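Local coordinates for mitogen activated protein kinase, putative (Leishmania donovani, PDB 4QNY) that probably transfers the gamma-phosphate of ATP to serine or threonine side chains of target proteins, as a mitogen-activated protein kinase that binds nucleotide with magnesium, at residues A[68-71]-A[72-76]; A[76-80]-A[81-85]; A[134-137]-A[138-142]; A[14-17]-A[18-22]; A[201-204]-A[205-209]. One frame throughout, in Å; residues are numbered along the deposited sequence.

Four of the five contacts follow the kinase core from the N lobe into the C lobe, and contact 4 stands apart at the N-terminal end. Contacts 1 and 2 share A76: helix 62-77, whose E71 belongs to the nucleotide pocket, runs straight into the loop that reaches strand 86-90. Contact 2 in turn meets contact 3 through a salt bridge, D80 OD2 to R136 NH1 at 2.5 Å. Contact 3 reaches contact 5 through a probable hydrogen bond, H142 NE2 to D208 OD2 at 2.8 Å. Centres of contacts 2 and 3 lie about 11 Å apart, those of 3 and 5 about 14 Å, and those of 4 and 5 about 40 Å.

Contact 1: residues A[68-71]-A[72-76]; sequences ILRE and IKLLA. With ANP (phosphoaminophosphonic acid-adenylate ester), chain D.
I72 and I68 meet one helical turn apart, with I72 CD1 3.9 Å from I68 CG1 and the two branched side chains crossing at a slant. On another flank, R70 and L74 lie alongside each other and point the same way, R70 CG being 3.7 Å from L74 CD1. The backbone beneath is regular: L74 N gives its hydrogen to R70 O at 2.9 Å, and L75 N gives its own to E71 O at 3.0 Å. I72 and K73 repeat this bond to I68 and L69. All of this lies on helix 62-77, the helix C of the protein kinase fold, in the orientation that brings its glutamate to the active site. That glutamate is E71. With CG opposite the backbone N (chi1 -179°) and the chain extended beyond it (chi2 180°), its carboxylate extends toward the nucleotide, and OE2 forms a salt bridge with K52, which also hydrogen-bonds ANP. E71 OE1 lies 2.9 Å from O2G of ANP. In the next shell, L75 touches L86 and, four residues after E71, occupies the position that kinases use in the regulatory spine. I72 rests on F101, I103 and I89 of the sheet, L69 on A343 and I344 of helix 337-349, and R70 NH1 hydrogen-bonds A172 O.

Contact 2: residues A[76-80]-A[81-85]; sequences AHFND and DNIIG
I83 holds CG1 opposite its carbonyl carbon (chi1 -58°), and the extended second torsion then carries CD1 over one face of the F78 ring. D80 instead sets CG opposite its backbone N (chi1 -170°), turning the carboxylate toward the residues that follow it. The I83 torsions give a CH-pi contact: I83 CD1 stands 4.2 Å from the centroid of the F78 ring, only 26° off the ring normal, and 3.8 Å from F78 CG. The D80 torsion gives a bond, N82 N to D80 OD2 at 3.0 Å, nearly straight at the hydrogen but meeting the oxygen from above the carboxylate plane. D80 to I83 form a type I beta turn, although its closing bond, I83 N to D80 O, is weak at 3.4 Å. This turn belongs to the loop between helix C and strand 86-90 of the kinase N lobe, with F78 the first residue to leave helical geometry. A water ties the two arms together: it accepts from D80 N at 3.0 Å and lies 2.8 Å from I83 O, to which it can donate. The polar ends continue into the C lobe. D80 OD2 also forms a salt bridge with R136 NH1, so this one oxygen serves both the turn and helix 124-143, while N82 ND2 hydrogen-bonds L164 O and the N82 backbone pairs with I166. On the apolar side, F78 touches I140 and A144, and I83 reaches I141 and F169, the phenylalanine of the DFG motif. I84, the next residue, touches ANP.

Contact 3: residues A[134-137]-A[138-142]; sequences ALRA and LHIIH
A137, L138 and I140 carry this contact between successive turns of helix 124-143, helix E of the kinase C lobe, which leads toward the catalytic loop. A137 works mainly through its backbone. Its O accepts from I141 N at 3.1 Å with an N-H...O angle of 166°, and I141 CG1 lies 3.3 Å from the same oxygen. Its methyl group meets I166 of strand 164-166. L138 is bonded one turn back, N to A134 O at 3.0 Å. CG stands opposite its carbonyl carbon (chi1 -76°), and this lays the side chain back along the helix, with L138 CG 3.3 Å from A134 O. Beyond the segment, L138 packs on D208 and I212 of helix 206-219 and on I166, wedged between helix F and the strand. I140 faces elsewhere, toward R136, one turn earlier. R136 and I140 run side by side in the same direction, and I140 CD1 covers one face of the R136 guanidinium, 3.6 Å from NH1. The R136 chain is extended from CG to NE, and a twist at its end (chi4 -78°) sets the guanidinium across that line, while its charge is met by D80. The backbone bond under this pair, I140 N to R136 O, is weak. At the end of the segment L138 O accepts from H142 N at 2.8 Å and sits 3.0 Å above the plane of the H142 ring, offset toward its rim.

Contact 4: residues A[14-17]-A[18-22]; sequences EVCR and LDDRY
V15 O is gripped twice by the backbone that follows it. D19 N reaches it at 2.7 Å, nearly in line with the carbonyl (C=O...N angle 169°), whereas L18 N comes at 2.8 Å from above the carbonyl plane, 62° out of it. One oxygen thus holds both the three-residue and the four-residue return as the chain turns away from helix 8-16. D19 then folds its carboxylate over the next step: R21 N donates to D19 OD1 at 3.1 Å, an Asx turn that starts the chain toward strand 22-31. The apolar grip comes from V15. Its CG1 stands opposite the backbone N (chi1 167°) and lies 4.0 Å from Y22 CB, the two side chains crossing at about a right angle. C16 SG approaches D20 OD1 to 3.5 Å at the outer side of the turn, and L18 CB lies 3.3 Å from V15 O. Around the turn, L18 packs on L90, P92 and Y102, V15 and Y22 both touch M51, and the Y22 hydroxyl hydrogen-bonds N88. The acid of E14 is held by R53 and Y102. Backbone donors pin the turn and D19 accepts one bond in the next step, while V15, L18 and Y22 supply apolar contacts; the chemistry therefore implies that this N-terminal helix is fastened to the five-stranded N-lobe sheet by hydrophobic burial as well as by the polar bonds of E14.

Contact 5: residues A[201-204]-A[205-209]; sequences KDYS and AQIDV
The Y203 ring meets I207 along its CD2-CE2 side: I207 CD1 comes in obliquely, 3.6 Å from CE2 and 3.7 Å from CD2, and I207 CG2 stands 4.1 Å from CD2. Y203 reaches this place by setting CG between its backbone N and carbonyl carbon (chi1 46°). I207 touches the preceding backbone as well, with its CG1 3.5 Å from S204 O. Next to this apolar pair is a capping bond. S204 also holds its OG between backbone N and carbonyl carbon (chi1 71°), where it accepts from Q206 N at 3.2 Å with an N-H...O angle of 164°. The Q206 amide at the start of the helix thus finds its acceptor in a side chain, and Q206 CG lies 3.4 Å from the same oxygen. Further out, Q206 NE2 hydrogen-bonds I300 O and P296 O, while I207 packs on I147, R149 and L196 and touches E195, the glutamate of the APE motif. The first turn is closed by D208 N to A205 O at 3.2 Å, a three-residue return that carries the chain into helix 206-219. D208 directs OD2 to H148 N and OD1 to R149 N, two residues of the HRD motif. The whole is the start of helix F of the protein kinase C lobe, whose aspartate holds the backbone of the catalytic loop.

Contact 1: residues A[68-71]-A[72-76]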
# COMPACT_ATOMS: atom_id res chain seq x y z
N ILE A 68 3.88 -13.63 3.45
CA ILE A 68 3.76 -13.13 4.82
C ILE A 68 5.14 -13.08 5.49
O ILE A 68 5.41 -12.19 6.28
CB ILE A 68 2.76 -13.97 5.66
CG1 ILE A 68 2.27 -13.17 6.87
CG2 ILE A 68 3.36 -15.30 6.09
CD1 ILE A 68 1.38 -12.00 6.50
N LEU A 69 6.01 -14.02 5.13
CA LEU A 69 7.36 -14.05 5.68
C LEU A 69 8.14 -12.82 5.25
O LEU A 69 8.85 -12.20 6.05
CB LEU A 69 8.10 -15.32 5.25
CG LEU A 69 9.58 -15.39 5.60
CD1 LEU A 69 9.78 -15.37 7.11
CD2 LEU A 69 10.23 -16.63 5.00
N ARG A 70 8.00 -12.47 3.97
CA ARG A 70 8.66 -11.29 3.43
C ARG A 70 8.12 -10.02 4.08
O ARG A 70 8.87 -9.07 4.32
CB ARG A 70 8.47 -11.23 1.91
CG ARG A 70 9.06 -9.99 1.26
CD ARG A 70 8.79 -9.95 -0.24
NE ARG A 70 9.58 -10.95 -0.96
CZ ARG A 70 9.61 -11.05 -2.29
NH1 ARG A 70 8.89 -10.23 -3.04
NH2 ARG A 70 10.35 -11.99 -2.86
N GLU A 71 6.82 -10.00 4.36
CA GLU A 71 6.18 -8.83 4.96
C GLU A 71 6.73 -8.55 6.36
O GLU A 71 7.01 -7.39 6.70
CB GLU A 71 4.67 -9.03 5.03
CG GLU A 71 3.92 -7.84 5.62
CD GLU A 71 2.42 -8.06 5.67
OE1 GLU A 71 1.92 -9.00 5.00
OE2 GLU A 71 1.73 -7.30 6.38
N ILE A 72 6.89 -9.59 7.16
CA ILE A 72 7.46 -9.45 8.50
C ILE A 72 8.91 -8.99 8.42
O ILE A 72 9.34 -8.12 9.17
CB ILE A 72 7.37 -10.77 9.30
CG1 ILE A 72 6.00 -10.89 9.96
CG2 ILE A 72 8.45 -10.84 10.37
CD1 ILE A 72 5.10 -11.91 9.32
N LYS A 73 9.66 -9.58 7.49
CA LYS A 73 11.06 -9.21 7.28
C LYS A 73 11.19 -7.74 6.92
O LYS A 73 12.08 -7.05 7.41
CB LYS A 73 11.69 -10.08 6.19
CG LYS A 73 12.13 -11.45 6.67
CD LYS A 73 13.04 -12.11 5.64
CE LYS A 73 13.80 -13.28 6.24
NZ LYS A 73 14.82 -13.82 5.30
N LEU A 74 10.30 -7.26 6.05
CA LEU A 74 10.32 -5.87 5.62
C LEU A 74 9.96 -4.92 6.76
O LEU A 74 10.58 -3.87 6.92
CB LEU A 74 9.37 -5.66 4.44
CG LEU A 74 9.84 -6.23 3.10
CD1 LEU A 74 8.68 -6.39 2.16
CD2 LEU A 74 10.90 -5.32 2.49
N LEU A 75 8.96 -5.30 7.55
CA LEU A 75 8.54 -4.48 8.69
C LEU A 75 9.68 -4.32 9.69
O LEU A 75 9.88 -3.25 10.26
CB LEU A 75 7.32 -5.10 9.37
CG LEU A 75 5.99 -4.94 8.65
CD1 LEU A 75 4.90 -5.76 9.33
CD2 LEU A 75 5.58 -3.48 8.58
N ALA A 76 10.44 -5.40 9.90
CA ALA A 76 11.58 -5.36 10.80
C ALA A 76 12.76 -4.65 10.15
O ALA A 76 13.63 -4.10 10.84
CB ALA A 76 11.98 -6.77 11.21
PG ANP D . -2.34 -8.53 3.97
O1G ANP D . -2.90 -9.17 5.20
O2G ANP D . -0.81 -8.23 4.20
O3G ANP D . -2.47 -9.53 2.75
PB ANP D . -4.34 -6.66 4.71
O1B ANP D . -5.23 -7.83 4.98
O2B ANP D . -5.19 -5.51 4.11
N3B ANP D . -3.14 -7.08 3.60
PA ANP D . -3.41 -4.67 6.40
O1A ANP D . -3.58 -3.79 5.23
O2A ANP D . -2.00 -4.61 6.99
O3A ANP D . -3.67 -6.21 6.05
O5' ANP D . -4.49 -4.27 7.48
C5' ANP D . -5.89 -4.12 7.15
C4' ANP D . -6.42 -2.87 7.82
O4' ANP D . -6.10 -2.90 9.23
C3' ANP D . -5.84 -1.56 7.32
O3' ANP D . -6.52 -1.11 6.15
C2' ANP D . -6.08 -0.63 8.51
O2' ANP D . -7.39 -0.08 8.50
C1' ANP D . -5.91 -1.58 9.71
N9 ANP D . -4.60 -1.51 10.33
C8 ANP D . -3.48 -2.21 9.99
N7 ANP D . -2.42 -1.94 10.73
C5 ANP D . -2.89 -0.99 11.62
C6 ANP D . -2.27 -0.29 12.68
N6 ANP D . -0.99 -0.45 13.02
N1 ANP D . -3.02 0.59 13.38
C2 ANP D . -4.30 0.75 13.04
N3 ANP D . -4.99 0.15 12.07
C4 ANP D . -4.23 -0.71 11.39

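Contact 2: residues A[76-80]-A[81-85]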
# COMPACT_ATOMS: atom_id res chain seq x y z
N ALA A 76 10.44 -5.40 9.90
CA ALA A 76 11.58 -5.36 10.80
C ALA A 76 12.76 -4.65 10.15
O ALA A 76 13.63 -4.10 10.84
CB ALA A 76 11.98 -6.77 11.21
N HIS A 77 12.79 -4.65 8.82
CA HIS A 77 13.88 -4.05 8.07
C HIS A 77 13.88 -2.53 8.17
O HIS A 77 14.93 -1.90 8.21
CB HIS A 77 13.81 -4.47 6.60
CG HIS A 77 14.88 -3.87 5.74
ND1 HIS A 77 14.69 -2.71 5.01
CD2 HIS A 77 16.15 -4.26 5.50
CE1 HIS A 77 15.80 -2.42 4.35
NE2 HIS A 77 16.70 -3.34 4.63
N PHE A 78 12.68 -1.94 8.21
CA PHE A 78 12.55 -0.49 8.24
C PHE A 78 12.41 0.06 9.66
O PHE A 78 11.73 -0.53 10.50
CB PHE A 78 11.36 -0.04 7.40
CG PHE A 78 11.51 -0.32 5.93
CD1 PHE A 78 12.44 0.37 5.17
CD2 PHE A 78 10.72 -1.27 5.31
CE1 PHE A 78 12.59 0.11 3.82
CE2 PHE A 78 10.85 -1.53 3.96
CZ PHE A 78 11.79 -0.84 3.22
N ASN A 79 13.06 1.18 9.92
CA ASN A 79 12.93 1.89 11.18
C ASN A 79 12.75 3.38 10.91
O ASN A 79 13.68 4.17 11.06
CB ASN A 79 14.15 1.65 12.07
CG ASN A 79 13.95 2.17 13.48
OD1 ASN A 79 12.84 2.17 14.01
ND2 ASN A 79 15.04 2.63 14.10
N ASP A 80 11.54 3.76 10.50
CA ASP A 80 11.26 5.12 10.07
C ASP A 80 9.90 5.57 10.57
O ASP A 80 9.01 4.75 10.81
CB ASP A 80 11.35 5.22 8.55
CG ASP A 80 11.30 6.64 8.05
OD1 ASP A 80 12.36 7.32 8.08
OD2 ASP A 80 10.22 7.09 7.62
N ASP A 81 9.72 6.88 10.71
CA ASP A 81 8.49 7.43 11.26
C ASP A 81 7.31 7.37 10.28
O ASP A 81 6.15 7.40 10.71
CB ASP A 81 8.71 8.88 11.71
CG ASP A 81 9.68 8.99 12.86
OD1 ASP A 81 9.42 8.40 13.93
OD2 ASP A 81 10.72 9.67 12.70
N ASN A 82 7.60 7.28 8.99
CA ASN A 82 6.54 7.23 7.99
C ASN A 82 6.29 5.82 7.46
O ASN A 82 5.60 5.63 6.46
CB ASN A 82 6.85 8.18 6.83
CG ASN A 82 6.81 9.64 7.24
OD1 ASN A 82 7.71 10.41 6.92
ND2 ASN A 82 5.76 10.02 7.96
N ILE A 83 6.87 4.83 8.14
CA ILE A 83 6.61 3.43 7.85
C ILE A 83 6.23 2.73 9.14
O ILE A 83 6.94 2.83 10.14
CB ILE A 83 7.84 2.74 7.21
CG1 ILE A 83 8.26 3.45 5.93
CG2 ILE A 83 7.54 1.27 6.93
CD1 ILE A 83 9.54 2.92 5.32
N ILE A 84 5.10 2.02 9.13
CA ILE A 84 4.57 1.40 10.34
C ILE A 84 5.60 0.44 10.95
O ILE A 84 6.20 -0.38 10.25
CB ILE A 84 3.23 0.68 10.08
CG1 ILE A 84 2.56 0.29 11.39
CG2 ILE A 84 3.40 -0.52 9.15
CD1 ILE A 84 2.06 1.47 12.20
N GLY A 85 5.81 0.57 12.25
CA GLY A 85 6.86 -0.17 12.94
C GLY A 85 6.44 -1.54 13.43
O GLY A 85 5.25 -1.83 13.56
O HOH W 1 9.43 1.65 10.35

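Contact 3: residues A[134-137]-A[138-142]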
# COMPACT_ATOMS: atom_id res chain seq x y z
N ALA A 134 4.04 10.41 2.50
CA ALA A 134 3.88 9.19 1.72
C ALA A 134 5.03 9.02 0.73
O ALA A 134 5.56 7.92 0.56
CB ALA A 134 2.55 9.20 0.98
N LEU A 135 5.43 10.11 0.09
CA LEU A 135 6.53 10.10 -0.87
C LEU A 135 7.86 9.83 -0.18
O LEU A 135 8.67 9.05 -0.66
CB LEU A 135 6.59 11.42 -1.63
CG LEU A 135 5.50 11.66 -2.67
CD1 LEU A 135 5.49 13.12 -3.09
CD2 LEU A 135 5.70 10.76 -3.87
N ARG A 136 8.07 10.50 0.95
CA ARG A 136 9.29 10.31 1.74
C ARG A 136 9.43 8.86 2.18
O ARG A 136 10.53 8.31 2.22
CB ARG A 136 9.28 11.24 2.95
CG ARG A 136 10.50 11.12 3.84
CD ARG A 136 10.26 11.78 5.18
NE ARG A 136 11.21 11.32 6.19
CZ ARG A 136 11.11 10.16 6.82
NH1 ARG A 136 10.11 9.33 6.56
NH2 ARG A 136 12.02 9.81 7.72
N ALA A 137 8.30 8.23 2.50
CA ALA A 137 8.29 6.83 2.89
C ALA A 137 8.63 5.94 1.70
O ALA A 137 9.39 4.97 1.83
CB ALA A 137 6.94 6.44 3.48
N LEU A 138 8.07 6.27 0.55
CA LEU A 138 8.32 5.51 -0.67
C LEU A 138 9.78 5.60 -1.11
O LEU A 138 10.34 4.65 -1.65
CB LEU A 138 7.41 5.98 -1.81
CG LEU A 138 5.96 5.53 -1.74
CD1 LEU A 138 5.19 6.08 -2.93
CD2 LEU A 138 5.88 4.01 -1.71
N HIS A 139 10.39 6.76 -0.87
CA HIS A 139 11.79 6.97 -1.22
C HIS A 139 12.68 6.01 -0.43
O HIS A 139 13.66 5.48 -0.95
CB HIS A 139 12.21 8.42 -0.96
CG HIS A 139 13.64 8.70 -1.29
ND1 HIS A 139 14.57 9.03 -0.33
CD2 HIS A 139 14.30 8.70 -2.47
CE1 HIS A 139 15.75 9.22 -0.91
NE2 HIS A 139 15.61 9.03 -2.21
N ILE A 140 12.33 5.81 0.84
CA ILE A 140 13.06 4.91 1.72
C ILE A 140 12.89 3.45 1.28
O ILE A 140 13.86 2.70 1.20
CB ILE A 140 12.61 5.08 3.17
CG1 ILE A 140 13.08 6.43 3.71
CG2 ILE A 140 13.14 3.94 4.04
CD1 ILE A 140 12.21 7.00 4.80
N ILE A 141 11.65 3.07 1.01
CA ILE A 141 11.34 1.72 0.55
C ILE A 141 12.02 1.41 -0.78
O ILE A 141 12.60 0.34 -0.96
CB ILE A 141 9.81 1.52 0.41
CG1 ILE A 141 9.12 1.72 1.76
CG2 ILE A 141 9.50 0.14 -0.15
CD1 ILE A 141 7.62 1.86 1.66
N HIS A 142 11.96 2.36 -1.71
CA HIS A 142 12.55 2.19 -3.03
C HIS A 142 14.08 2.15 -2.97
O HIS A 142 14.72 1.45 -3.76
CB HIS A 142 12.10 3.31 -3.97
CG HIS A 142 10.64 3.26 -4.31
ND1 HIS A 142 10.00 4.28 -4.98
CD2 HIS A 142 9.70 2.32 -4.07
CE1 HIS A 142 8.73 3.97 -5.13
NE2 HIS A 142 8.52 2.78 -4.59

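Contact 4: residues A[14-17]-A[18-22]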
# COMPACT_ATOMS: atom_id res chain seq x y z
N GLU A 14 -6.46 -17.10 22.79
CA GLU A 14 -5.45 -17.54 21.84
C GLU A 14 -4.15 -16.75 22.02
O GLU A 14 -3.06 -17.32 22.00
CB GLU A 14 -5.96 -17.38 20.41
CG GLU A 14 -5.17 -18.14 19.36
CD GLU A 14 -5.69 -17.92 17.96
OE1 GLU A 14 -5.76 -16.75 17.53
OE2 GLU A 14 -6.04 -18.92 17.29
N VAL A 15 -4.28 -15.44 22.20
CA VAL A 15 -3.12 -14.56 22.39
C VAL A 15 -2.42 -14.85 23.72
O VAL A 15 -1.19 -14.84 23.79
CB VAL A 15 -3.53 -13.07 22.32
CG1 VAL A 15 -2.41 -12.17 22.82
CG2 VAL A 15 -3.92 -12.70 20.90
N CYS A 16 -3.21 -15.10 24.76
CA CYS A 16 -2.66 -15.40 26.08
C CYS A 16 -1.78 -16.65 26.07
O CYS A 16 -0.83 -16.75 26.85
CB CYS A 16 -3.79 -15.55 27.10
SG CYS A 16 -4.60 -14.01 27.57
N ARG A 17 -2.10 -17.59 25.20
CA ARG A 17 -1.30 -18.81 25.07
C ARG A 17 0.01 -18.53 24.32
O ARG A 17 0.90 -19.37 24.28
CB ARG A 17 -2.09 -19.91 24.35
CG ARG A 17 -3.21 -20.50 25.19
CD ARG A 17 -3.80 -21.76 24.56
NE ARG A 17 -4.62 -21.45 23.39
CZ ARG A 17 -5.93 -21.23 23.43
NH1 ARG A 17 -6.57 -21.29 24.59
NH2 ARG A 17 -6.60 -20.96 22.32
N LEU A 18 0.10 -17.34 23.74
CA LEU A 18 1.33 -16.90 23.08
C LEU A 18 2.10 -15.95 23.99
O LEU A 18 3.27 -16.18 24.29
CB LEU A 18 1.02 -16.22 21.75
CG LEU A 18 0.29 -17.07 20.70
CD1 LEU A 18 -0.06 -16.22 19.50
CD2 LEU A 18 1.15 -18.26 20.30
N ASP A 19 1.43 -14.89 24.43
CA ASP A 19 2.02 -13.92 25.33
C ASP A 19 0.93 -13.25 26.16
O ASP A 19 -0.02 -12.69 25.61
CB ASP A 19 2.83 -12.88 24.55
CG ASP A 19 3.86 -12.17 25.41
OD1 ASP A 19 3.61 -11.97 26.61
OD2 ASP A 19 4.94 -11.82 24.87
N ASP A 20 1.08 -13.30 27.48
CA ASP A 20 0.07 -12.78 28.39
C ASP A 20 0.04 -11.26 28.42
O ASP A 20 -0.84 -10.66 29.04
CB ASP A 20 0.31 -13.33 29.80
CG ASP A 20 -0.96 -13.79 30.48
OD1 ASP A 20 -1.92 -14.16 29.77
OD2 ASP A 20 -1.01 -13.78 31.73
N ARG A 21 1.00 -10.64 27.74
CA ARG A 21 1.14 -9.18 27.73
C ARG A 21 -0.09 -8.44 27.22
O ARG A 21 -0.52 -7.45 27.82
CB ARG A 21 2.35 -8.79 26.87
CG ARG A 21 3.69 -8.90 27.59
CD ARG A 21 4.87 -8.77 26.62
NE ARG A 21 4.93 -7.47 25.97
CZ ARG A 21 6.06 -6.92 25.50
NH1 ARG A 21 7.21 -7.57 25.63
NH2 ARG A 21 6.03 -5.74 24.92
N TYR A 22 -0.65 -8.92 26.12
CA TYR A 22 -1.61 -8.13 25.35
C TYR A 22 -3.07 -8.33 25.75
O TYR A 22 -3.58 -9.45 25.77
CB TYR A 22 -1.43 -8.44 23.86
CG TYR A 22 -0.01 -8.23 23.39
CD1 TYR A 22 0.47 -6.95 23.13
CD2 TYR A 22 0.85 -9.30 23.22
CE1 TYR A 22 1.77 -6.75 22.71
CE2 TYR A 22 2.16 -9.11 22.79
CZ TYR A 22 2.61 -7.83 22.54
OH TYR A 22 3.91 -7.64 22.12

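Contact 5: residues A[201-204]-A[205-209]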
# COMPACT_ATOMS: atom_id res chain seq x y z
N LYS A 201 5.15 -7.29 -18.23
CA LYS A 201 5.74 -8.24 -17.29
C LYS A 201 6.72 -7.57 -16.33
O LYS A 201 6.67 -7.80 -15.12
CB LYS A 201 6.45 -9.37 -18.05
N ASP A 202 7.60 -6.73 -16.87
CA ASP A 202 8.58 -6.03 -16.06
C ASP A 202 8.21 -4.57 -15.85
O ASP A 202 8.06 -3.81 -16.82
CB ASP A 202 9.97 -6.14 -16.69
N TYR A 203 8.07 -4.17 -14.59
CA TYR A 203 7.72 -2.80 -14.25
C TYR A 203 8.74 -2.22 -13.27
O TYR A 203 9.70 -2.88 -12.90
CB TYR A 203 6.31 -2.73 -13.66
CG TYR A 203 6.02 -3.78 -12.61
CD1 TYR A 203 5.55 -5.04 -12.97
CD2 TYR A 203 6.21 -3.52 -11.26
CE1 TYR A 203 5.28 -6.00 -12.02
CE2 TYR A 203 5.94 -4.47 -10.30
CZ TYR A 203 5.48 -5.72 -10.69
OH TYR A 203 5.21 -6.67 -9.73
N SER A 204 8.52 -0.97 -12.86
CA SER A 204 9.45 -0.29 -11.96
C SER A 204 8.74 0.25 -10.72
O SER A 204 7.59 -0.08 -10.46
CB SER A 204 10.16 0.85 -12.69
OG SER A 204 9.27 1.92 -12.95
N ALA A 205 9.45 1.09 -9.98
CA ALA A 205 8.91 1.69 -8.76
C ALA A 205 7.90 2.79 -9.07
O ALA A 205 7.30 3.37 -8.16
CB ALA A 205 10.05 2.24 -7.90
N GLN A 206 7.71 3.08 -10.35
CA GLN A 206 6.79 4.12 -10.78
C GLN A 206 5.33 3.73 -10.55
O GLN A 206 4.44 4.59 -10.58
CB GLN A 206 7.01 4.45 -12.26
CG GLN A 206 8.30 5.20 -12.54
CD GLN A 206 8.34 6.56 -11.86
OE1 GLN A 206 8.85 6.69 -10.74
NE2 GLN A 206 7.81 7.57 -12.52
N ILE A 207 5.08 2.44 -10.31
CA ILE A 207 3.72 1.98 -10.05
C ILE A 207 3.24 2.45 -8.68
O ILE A 207 2.04 2.55 -8.44
CB ILE A 207 3.61 0.44 -10.13
CG1 ILE A 207 4.40 -0.23 -9.00
CG2 ILE A 207 4.07 -0.06 -11.49
CD1 ILE A 207 4.08 -1.70 -8.83
N ASP A 208 4.18 2.74 -7.79
CA ASP A 208 3.84 3.27 -6.48
C ASP A 208 3.51 4.76 -6.57
O ASP A 208 2.69 5.27 -5.80
CB ASP A 208 4.99 3.05 -5.49
CG ASP A 208 5.14 1.59 -5.09
OD1 ASP A 208 4.14 0.85 -5.16
OD2 ASP A 208 6.25 1.19 -4.69
N VAL A 209 4.14 5.44 -7.52
CA VAL A 209 3.87 6.85 -7.76
C VAL A 209 2.46 7.02 -8.29
O VAL A 209 1.75 7.97 -7.94
CB VAL A 209 4.89 7.47 -8.75
CG1 VAL A 209 4.56 8.93 -9.01
CG2 VAL A 209 6.30 7.32 -8.21